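Side-chain contacts in tudor and KH domain-containing protein homolog (Drosophila melanogaster, PDB 5YGB), which takes part in the piRNA pathway that represses transposons, its extended Tudor domain binding the N-terminus of Piwi and probably helping to recruit Piwi proteins to the nuage: residues E102-S105 and P106-C110; T118-F121 and Q122-C126. The protein carries 1 engineered substitution. All blocks are in the same frame, centred on the assembly; numbering follows the deposited sequence.

Interaction 1: E102-S105 and P106-C110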
ATOM      1  N   GLU A 102       7.192  -2.619   5.639  1.00 14.26           N
ATOM      2  CA  GLU A 102       7.958  -2.343   6.850  1.00 16.65           C
ATOM      3  C   GLU A 102       8.721  -3.583   7.280  1.00 14.34           C
ATOM      4  O   GLU A 102       8.218  -4.694   7.148  1.00 13.10           O
ATOM      5  CB  GLU A 102       7.051  -1.909   8.001  1.00 20.53           C
ATOM      6  CG  GLU A 102       6.109  -0.750   7.698  1.00 21.77           C
ATOM      7  CD  GLU A 102       6.790   0.606   7.748  1.00 41.31           C
ATOM      8  OE1 GLU A 102       7.984   0.668   8.117  1.00 32.49           O
ATOM      9  OE2 GLU A 102       6.129   1.609   7.403  1.00 40.76           O
ATOM     10  N   TYR A 103       9.919  -3.392   7.813  1.00 14.97           N
ATOM     11  CA  TYR A 103      10.649  -4.474   8.476  1.00 12.63           C
ATOM     12  C   TYR A 103      10.241  -4.529   9.938  1.00 15.58           C
ATOM     13  O   TYR A 103      10.326  -3.524  10.642  1.00 18.32           O
ATOM     14  CB  TYR A 103      12.149  -4.254   8.373  1.00 16.36           C
ATOM     15  CG  TYR A 103      12.676  -4.219   6.972  1.00 18.65           C
ATOM     16  CD1 TYR A 103      13.006  -5.384   6.316  1.00 19.57           C
ATOM     17  CD2 TYR A 103      12.864  -3.011   6.310  1.00 22.07           C
ATOM     18  CE1 TYR A 103      13.508  -5.359   5.025  1.00 23.89           C
ATOM     19  CE2 TYR A 103      13.357  -2.972   5.026  1.00 28.96           C
ATOM     20  CZ  TYR A 103      13.680  -4.149   4.389  1.00 29.70           C
ATOM     21  OH  TYR A 103      14.172  -4.110   3.105  1.00 43.92           O
ATOM     22  N   ILE A 104       9.819  -5.702  10.392  1.00 14.61           N
ATOM     23  CA  ILE A 104       9.170  -5.871  11.686  1.00 16.54           C
ATOM     24  C   ILE A 104       9.777  -7.055  12.419  1.00 17.64           C
ATOM     25  O   ILE A 104      10.128  -8.057  11.803  1.00 19.13           O
ATOM     26  CB  ILE A 104       7.635  -6.089  11.509  1.00 18.68           C
ATOM     27  CG1 ILE A 104       7.012  -4.900  10.768  1.00 25.34           C
ATOM     28  CG2 ILE A 104       6.936  -6.283  12.837  1.00 25.06           C
ATOM     29  CD1 ILE A 104       7.145  -3.586  11.510  1.00 32.48           C
ATOM     30  N   SER A 105       9.912  -6.936  13.735  1.00 17.42           N
ATOM     31  CA  SER A 105      10.297  -8.068  14.565  1.00 18.56           C
ATOM     32  C   SER A 105       9.190  -9.117  14.639  1.00 18.41           C
ATOM     33  O   SER A 105       8.014  -8.771  14.685  1.00 17.58           O
ATOM     34  CB  SER A 105      10.637  -7.593  15.975  1.00 24.76           C
ATOM     35  OG  SER A 105      10.626  -8.681  16.873  1.00 29.64           O
ATOM     36  N   PRO A 106       9.562 -10.403  14.679  1.00 16.94           N
ATOM     37  CA  PRO A 106       8.585 -11.485  14.850  1.00 16.82           C
ATOM     38  C   PRO A 106       7.752 -11.324  16.116  1.00 19.33           C
ATOM     39  O   PRO A 106       6.632 -11.830  16.180  1.00 19.99           O
ATOM     40  CB  PRO A 106       9.457 -12.740  14.936  1.00 24.68           C
ATOM     41  CG  PRO A 106      10.722 -12.367  14.272  1.00 26.71           C
ATOM     42  CD  PRO A 106      10.933 -10.915  14.534  1.00 18.09           C
ATOM     43  N   ALA A 107       8.285 -10.625  17.114  1.00 18.35           N
ATOM     44  CA  ALA A 107       7.543 -10.388  18.346  1.00 19.81           C
ATOM     45  C   ALA A 107       6.237  -9.651  18.083  1.00 18.05           C
ATOM     46  O   ALA A 107       5.307  -9.723  18.887  1.00 21.98           O
ATOM     47  CB  ALA A 107       8.389  -9.610  19.338  1.00 20.49           C
ATOM     48  N   ASP A 108       6.161  -8.955  16.951  1.00 17.63           N
ATOM     49  CA  ASP A 108       5.008  -8.122  16.623  1.00 16.59           C
ATOM     50  C   ASP A 108       4.074  -8.755  15.583  1.00 14.62           C
ATOM     51  O   ASP A 108       3.240  -8.065  14.984  1.00 14.46           O
ATOM     52  CB  ASP A 108       5.477  -6.757  16.109  1.00 18.51           C
ATOM     53  CG  ASP A 108       6.072  -5.892  17.201  1.00 26.16           C
ATOM     54  OD1 ASP A 108       5.825  -6.183  18.385  1.00 28.28           O
ATOM     55  OD2 ASP A 108       6.775  -4.917  16.869  1.00 29.14           O
ATOM     56  N   ILE A 109       4.212 -10.061  15.375  1.00 13.77           N
ATOM     57  CA  ILE A 109       3.486 -10.772  14.327  1.00 12.65           C
ATOM     58  C   ILE A 109       2.761 -11.977  14.923  1.00 13.15           C
ATOM     59  O   ILE A 109       3.278 -12.615  15.844  1.00 13.63           O
ATOM     60  CB  ILE A 109       4.452 -11.237  13.222  1.00 12.59           C
ATOM     61  CG1 ILE A 109       5.180 -10.022  12.641  1.00 14.43           C
ATOM     62  CG2 ILE A 109       3.722 -12.012  12.147  1.00 12.70           C
ATOM     63  CD1 ILE A 109       6.348 -10.370  11.706  1.00 16.83           C
ATOM     64  N   CYS A 110       1.562 -12.268  14.424  1.00 12.37           N
ATOM     65  CA  CYS A 110       0.824 -13.491  14.754  1.00 11.64           C
ATOM     66  C   CYS A 110       0.311 -14.141  13.484  1.00 10.71           C
ATOM     67  O   CYS A 110       0.200 -13.491  12.445  1.00 11.13           O
ATOM     68  CB  CYS A 110      -0.376 -13.211  15.669  1.00 11.24           C
ATOM     69  SG  CYS A 110       0.012 -12.650  17.312  1.00 14.63           S
TER
HETATM   70  O   HOH W   1       9.029  -4.553  15.207  1.00 27.39           O
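Ser105 accepts two hydrogen bonds from the turn that follows it. Its OG accepts from Ala107 N at 3.1 Å, and its carbonyl O takes Asp108 N at 2.9 Å, an i to i+3 bond that closes a beta turn over Pro106 and Ala107. With OG anti to the backbone N (chi1 163°), the hydroxyl swings forward over the Pro106 ring nitrogen, which has no hydrogen to offer, and reaches the next amide. Serine suits the place because its short arm can make this ST turn. The proline, its phi fixed by the ring, fits the first residue of the 3-10 segment 106-107. A water accepts from Ser105 N and donates to Asp108 OD2 at 2.8 Å, so the carboxylate is tied back to the start of the turn. Ile104 CG2 lies 3.6 Å from Asp108 CB, the two side chains crossing at about a right angle, and 4.1 Å from CG1 of the buried Ile109. Farther out, Ile104 pairs through its backbone with Ile91, and Asp108 with Val64, while Ile109 packs on Val61 and Leu52. The arrangement is a tight 3-10 connection between strands 101-104 and 109-111, as in the SH3-like barrel of Tudor domains.

Interaction 2: T118-F121 and Q122-C126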
ATOM      1  N   THR A 118     -11.121 -13.459   4.386  1.00 16.28           N
ATOM      2  CA  THR A 118     -12.254 -13.356   3.459  1.00 18.60           C
ATOM      3  C   THR A 118     -12.243 -12.100   2.583  1.00 22.34           C
ATOM      4  O   THR A 118     -12.508 -12.173   1.379  1.00 24.46           O
ATOM      5  CB  THR A 118     -13.582 -13.400   4.235  1.00 17.41           C
ATOM      6  OG1 THR A 118     -13.705 -14.674   4.881  1.00 30.75           O
ATOM      7  CG2 THR A 118     -14.764 -13.209   3.300  1.00 33.33           C
ATOM      8  N   LEU A 119     -11.966 -10.950   3.183  1.00 14.90           N
ATOM      9  CA  LEU A 119     -11.998  -9.686   2.452  1.00 12.46           C
ATOM     10  C   LEU A 119     -10.891  -9.615   1.401  1.00 13.95           C
ATOM     11  O   LEU A 119      -9.733  -9.924   1.683  1.00 12.86           O
ATOM     12  CB  LEU A 119     -11.864  -8.507   3.420  1.00 14.66           C
ATOM     13  CG  LEU A 119     -11.940  -7.109   2.805  1.00 13.42           C
ATOM     14  CD1 LEU A 119     -13.313  -6.840   2.212  1.00 17.93           C
ATOM     15  CD2 LEU A 119     -11.615  -6.055   3.856  1.00 15.06           C
ATOM     16  N   ARG A 120     -11.252  -9.205   0.188  1.00 13.61           N
ATOM     17  CA  ARG A 120     -10.280  -8.940  -0.872  1.00 14.87           C
ATOM     18  C   ARG A 120      -9.126  -8.073  -0.353  1.00 12.31           C
ATOM     19  O   ARG A 120      -9.357  -7.135   0.407  1.00 12.60           O
ATOM     20  CB  ARG A 120     -11.008  -8.253  -2.050  1.00 18.11           C
ATOM     21  CG  ARG A 120     -10.132  -7.537  -3.073  1.00 21.18           C
ATOM     22  CD  ARG A 120     -10.933  -6.850  -4.210  1.00 16.97           C
ATOM     23  NE  ARG A 120     -10.020  -5.984  -4.948  1.00 19.07           N
ATOM     24  CZ  ARG A 120      -9.848  -4.692  -4.683  1.00 18.80           C
ATOM     25  NH1 ARG A 120     -10.567  -4.104  -3.735  1.00 17.16           N
ATOM     26  NH2 ARG A 120      -8.969  -3.982  -5.372  1.00 19.73           N
ATOM     27  N   PHE A 121      -7.885  -8.387  -0.723  1.00 11.85           N
ATOM     28  CA  PHE A 121      -6.774  -7.511  -0.350  1.00  9.94           C
ATOM     29  C   PHE A 121      -7.043  -6.129  -0.967  1.00 10.82           C
ATOM     30  O   PHE A 121      -7.286  -6.002  -2.178  1.00 13.24           O
ATOM     31  CB  PHE A 121      -5.426  -8.077  -0.812  1.00 11.59           C
ATOM     32  CG  PHE A 121      -4.989  -9.333  -0.081  1.00 12.39           C
ATOM     33  CD1 PHE A 121      -5.716  -9.849   0.982  1.00 13.96           C
ATOM     34  CD2 PHE A 121      -3.819  -9.973  -0.450  1.00 14.80           C
ATOM     35  CE1 PHE A 121      -5.291 -11.003   1.641  1.00 15.17           C
ATOM     36  CE2 PHE A 121      -3.386 -11.121   0.216  1.00 14.83           C
ATOM     37  CZ  PHE A 121      -4.123 -11.626   1.250  1.00 15.63           C
ATOM     38  N   GLN A 122      -7.020  -5.085  -0.147  1.00  9.56           N
ATOM     39  CA  GLN A 122      -7.628  -3.823  -0.559  1.00  9.25           C
ATOM     40  C   GLN A 122      -6.745  -2.860  -1.352  1.00 10.79           C
ATOM     41  O   GLN A 122      -7.274  -1.960  -2.011  1.00 10.87           O
ATOM     42  CB  GLN A 122      -8.177  -3.109   0.687  1.00 10.16           C
ATOM     43  CG  GLN A 122      -9.384  -3.814   1.290  1.00 10.53           C
ATOM     44  CD  GLN A 122     -10.567  -3.743   0.360  1.00 11.89           C
ATOM     45  OE1 GLN A 122     -11.043  -2.657   0.026  1.00 12.50           O
ATOM     46  NE2 GLN A 122     -11.025  -4.895  -0.096  1.00 12.44           N
ATOM     47  N   ALA A 123      -5.424  -3.004  -1.294  1.00  9.93           N
ATOM     48  CA  ALA A 123      -4.545  -2.043  -1.954  1.00 10.06           C
ATOM     49  C   ALA A 123      -4.156  -2.494  -3.344  1.00 10.73           C
ATOM     50  O   ALA A 123      -3.749  -3.646  -3.534  1.00 11.11           O
ATOM     51  CB  ALA A 123      -3.283  -1.793  -1.118  1.00 10.96           C
ATOM     52  N   VAL A 124      -4.287  -1.596  -4.316  1.00 11.04           N
ATOM     53  CA  VAL A 124      -3.807  -1.865  -5.669  1.00 13.19           C
ATOM     54  C   VAL A 124      -2.719  -0.876  -6.047  1.00 11.50           C
ATOM     55  O   VAL A 124      -2.929   0.350  -6.008  1.00 10.91           O
ATOM     56  CB  VAL A 124      -4.931  -1.790  -6.701  1.00 15.40           C
ATOM     57  CG1 VAL A 124      -4.364  -2.014  -8.099  1.00 16.95           C
ATOM     58  CG2 VAL A 124      -6.000  -2.834  -6.404  1.00 18.18           C
ATOM     59  N   GLU A 125      -1.550  -1.399  -6.402  1.00 11.82           N
ATOM     60  CA  GLU A 125      -0.428  -0.582  -6.841  1.00 11.77           C
ATOM     61  C   GLU A 125      -0.706  -0.010  -8.232  1.00 13.78           C
ATOM     62  O   GLU A 125      -1.125  -0.737  -9.131  1.00 16.69           O
ATOM     63  CB  GLU A 125       0.877  -1.392  -6.852  1.00 12.30           C
ATOM     64  CG  GLU A 125       2.112  -0.530  -6.951  1.00 14.09           C
ATOM     65  CD  GLU A 125       3.378  -1.322  -7.189  1.00 18.21           C
ATOM     66  OE1 GLU A 125       3.399  -2.533  -6.872  1.00 20.12           O
ATOM     67  OE2 GLU A 125       4.350  -0.730  -7.698  1.00 20.62           O
ATOM     68  N   CYS A 126      -0.466   1.289  -8.392  1.00 11.43           N
ATOM     69  CA  CYS A 126      -0.736   2.018  -9.633  1.00 12.13           C
ATOM     70  C   CYS A 126       0.406   2.954  -9.935  1.00 11.82           C
ATOM     71  O   CYS A 126       1.251   3.227  -9.082  1.00 11.84           O
ATOM     72  CB  CYS A 126      -2.005   2.867  -9.528  1.00 13.70           C
ATOM     73  SG  CYS A 126      -3.540   2.015  -9.160  1.00 19.55           S
TER
HETATM   74  O   HOH W   2      -9.955  -1.754  -2.416  1.00 10.40           O
HETATM   75  O   HOH W   3      -8.080  -1.116  -4.789  1.00 21.97           O
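The backbone runs extended through Leu119, Arg120 and Phe121, kinks at Gln122, and extends again into the strand that holds Val124. At the kink the Gln122 side chain doubles back: CG stands beside its own backbone N, and a second bend at chi2 (-67°) brings NE2 to Arg120 O at 2.8 Å. The N-H points to the oxygen at 161°, and the oxygen lies near the amide plane, although the nitrogen itself sits above the carbonyl plane. The Leu119 side chain crosses that of Gln122 at about a right angle, its CG 3.8 Å from Gln122 NE2. Arg120, extended from CG to NE, reaches past the kink, and its NH2 meets Val124 CG2 at 3.3 Å, the methyl lying at the guanidinium edge. The guanidinium and amide planes are 85° apart. One water accepts from Arg120 NH1 at 2.8 Å and lies close to both Gln122 OE1 and Gln122 O. A leucine in place of Gln122, having no N-H to give, would probably leave Arg120 O with little beyond its weak bond to Arg73 and the bend less firmly held. The chemistry implies a small polar cluster: Gln122 NE2 helps hold the bend through Arg120 O and Gln26 OE1, and the latter, also receiving Arg120 NH1, links the two side chains.

How the interactions relate
The two interactions come in series along the chain, 102-110 before 118-126, with centres 21 Å apart and nearest atoms about 12 Å apart, so they do not touch. Interaction 1 joins strands 101-104 and 109-111, the two outermost strands of the antiparallel five-stranded Tudor sheet, its centre about 17 Å from the centre of the chain. Interaction 2 lies nearer the middle, its centre about 9 Å from that of the chain, where the chain leaves this sheet and enters strand 124-128 of the other, mixed five-stranded sheet. Together they mark how one chain finishes the Tudor core and then returns to the second sheet, to which the earlier strands 5-12 and 17-22 also belong, the two-part build of an extended Tudor domain.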